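Local coordinates for conserved hypothetical protein (Streptococcus pneumoniae, PDB 4QDY) that is of unknown function but carries two YbbR-like domains and packs as a two-fold symmetric pair in the crystal, at the interface of chains A and B. Numbering follows the deposited sequence. Chains: chain A/B, conserved hypothetical protein.

The interface of chains A and B. Residues chain A 74, 92-94; chain B 169, 187-188.
B:Phe187 lays one face of its ring over the backbone from A:Pro92 to A:Lys94, where chain A passes from a loop into strand 94-107. The patch is part of a two-fold symmetric interface, so its twin recurs with the chains exchanged; the pair may or may not be the physiological one. The benzyl group leaves the backbone with CG between the backbone N and the carbonyl carbon, and chi2 of 87° turns the ring plane perpendicular to the CA, CB, CG plane, one face looking toward the chain A backbone. Beyond CB, CG and CD1 lie nearest the carbonyl O of A:Lys94, which sits 4.0 Å from the ring plane, displaced toward the rim; OE1 of A:Glu74 is similarly far from CD1. On one flank CD2 packs against CB of A:Pro92 at 3.6 Å; this proline follows a cis peptide bond. The next atom, CE2, has the side-chain amide oxygen OE1 of A:Gln93 at its edge, 3.7 Å away, the glutamine chain bending at chi2 and the amide and ring planes 59° apart. At the tip, CZ faces the backbone N of A:Lys94 at 3.9 Å. On the other flank CE1 rests 3.6 Å from CB of A:Lys94, with CG and CD slightly farther off as the extended lysine chain runs on past the CE1 rim, the two side chains crossing at about a right angle. The adjoining B:Asp188 starts strand 188-196 and points OD2 at the end of the A:Glu74 carboxylate, 3.0 Å from both OE1 and OE2, the carboxylate planes 69° apart. This close approach of acceptors would be repulsive unless one acid holds a proton, and at this resolution the placement of the tips is doubtful. The ammonium of A:Lys94 may ease the local negative charge without contact: its NZ stands 4.6 Å from OD2 of B:Asp188.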
ATOM      1  N   GLU A  74       8.087 -12.328  -4.093  1.00 57.10           N
ATOM      2  CA  GLU A  74       8.508 -11.090  -4.752  1.00 56.23           C
ATOM      3  C   GLU A  74       8.261 -11.257  -6.254  1.00 60.37           C
ATOM      4  O   GLU A  74       8.620 -12.290  -6.831  1.00 60.68           O
ATOM      5  CB  GLU A  74       9.958 -10.667  -4.436  1.00 57.39           C
ATOM      6  CG  GLU A  74      11.070 -11.613  -4.861  1.00 69.19           C
ATOM      7  CD  GLU A  74      12.470 -11.032  -4.776  1.00 88.24           C
ATOM      8  OE1 GLU A  74      12.608  -9.830  -4.450  1.00 71.78           O
ATOM      9  OE2 GLU A  74      13.431 -11.771  -5.087  1.00 87.36           O
ATOM     10  N   PRO A  92      11.380   0.460  -6.889  1.00 45.59           N
ATOM     11  CA  PRO A  92      12.199  -0.739  -7.165  1.00 45.54           C
ATOM     12  C   PRO A  92      11.693  -1.539  -8.376  1.00 49.25           C
ATOM     13  O   PRO A  92      10.559  -1.342  -8.816  1.00 48.95           O
ATOM     14  CB  PRO A  92      12.048  -1.550  -5.875  1.00 47.27           C
ATOM     15  CG  PRO A  92      10.666  -1.223  -5.395  1.00 51.42           C
ATOM     16  CD  PRO A  92      10.440   0.220  -5.774  1.00 46.76           C
ATOM     17  N   GLN A  93      12.543  -2.438  -8.914  1.00 45.74           N
ATOM     18  CA  GLN A  93      12.218  -3.282 -10.073  1.00 45.65           C
ATOM     19  C   GLN A  93      11.259  -4.409  -9.683  1.00 49.92           C
ATOM     20  O   GLN A  93      10.483  -4.865 -10.524  1.00 50.16           O
ATOM     21  CB  GLN A  93      13.479  -3.886 -10.724  1.00 47.13           C
ATOM     22  CG  GLN A  93      14.477  -2.892 -11.341  1.00 56.93           C
ATOM     23  CD  GLN A  93      15.426  -2.225 -10.365  1.00 71.46           C
ATOM     24  OE1 GLN A  93      15.050  -1.736  -9.294  1.00 66.30           O
ATOM     25  NE2 GLN A  93      16.687  -2.132 -10.755  1.00 61.09           N
ATOM     26  N   LYS A  94      11.332  -4.871  -8.418  1.00 46.29           N
ATOM     27  CA  LYS A  94      10.493  -5.942  -7.872  1.00 46.28           C
ATOM     28  C   LYS A  94       9.818  -5.493  -6.572  1.00 50.90           C
ATOM     29  O   LYS A  94      10.397  -4.705  -5.820  1.00 50.12           O
ATOM     30  CB  LYS A  94      11.314  -7.222  -7.620  1.00 48.57           C
ATOM     31  CG  LYS A  94      11.951  -7.833  -8.862  1.00 59.50           C
ATOM     32  CD  LYS A  94      12.755  -9.089  -8.538  1.00 67.77           C
ATOM     33  CE  LYS A  94      13.365  -9.693  -9.782  1.00 76.28           C
ATOM     34  NZ  LYS A  94      14.125 -10.934  -9.485  1.00 85.01           N
TER
ATOM     35  N   PRO B 169      13.442 -11.854  -0.454  1.00 52.16           N
ATOM     36  CA  PRO B 169      13.118 -10.462  -0.096  1.00 51.23           C
ATOM     37  C   PRO B 169      13.569 -10.086   1.316  1.00 54.40           C
ATOM     38  O   PRO B 169      13.688 -10.951   2.186  1.00 54.13           O
ATOM     39  CB  PRO B 169      11.592 -10.422  -0.191  1.00 52.41           C
ATOM     40  CG  PRO B 169      11.155 -11.817   0.038  1.00 57.06           C
ATOM     41  CD  PRO B 169      12.220 -12.680  -0.565  1.00 53.46           C
ATOM     42  N   PHE B 187      16.154  -4.137  -2.095  1.00 51.06           N
ATOM     43  CA  PHE B 187      14.843  -4.698  -1.752  1.00 49.74           C
ATOM     44  C   PHE B 187      14.944  -6.213  -1.487  1.00 53.68           C
ATOM     45  O   PHE B 187      14.083  -6.763  -0.795  1.00 52.67           O
ATOM     46  CB  PHE B 187      13.804  -4.414  -2.852  1.00 51.20           C
ATOM     47  CG  PHE B 187      14.218  -4.739  -4.268  1.00 53.27           C
ATOM     48  CD1 PHE B 187      14.040  -6.016  -4.787  1.00 56.23           C
ATOM     49  CD2 PHE B 187      14.736  -3.756  -5.101  1.00 56.08           C
ATOM     50  CE1 PHE B 187      14.420  -6.314  -6.098  1.00 57.99           C
ATOM     51  CE2 PHE B 187      15.101  -4.049  -6.417  1.00 59.77           C
ATOM     52  CZ  PHE B 187      14.940  -5.327  -6.907  1.00 57.94           C
ATOM     53  N   ASP B 188      15.990  -6.873  -2.021  1.00 51.08           N
ATOM     54  CA  ASP B 188      16.232  -8.301  -1.825  1.00 51.04           C
ATOM     55  C   ASP B 188      17.748  -8.579  -1.750  1.00 55.20           C
ATOM     56  O   ASP B 188      18.560  -7.667  -1.935  1.00 55.12           O
ATOM     57  CB  ASP B 188      15.566  -9.143  -2.938  1.00 53.12           C
ATOM     58  CG  ASP B 188      16.025  -8.917  -4.371  1.00 65.40           C
ATOM     59  OD1 ASP B 188      16.860  -8.010  -4.600  1.00 67.01           O
ATOM     60  OD2 ASP B 188      15.527  -9.626  -5.269  1.00 71.84           O
TER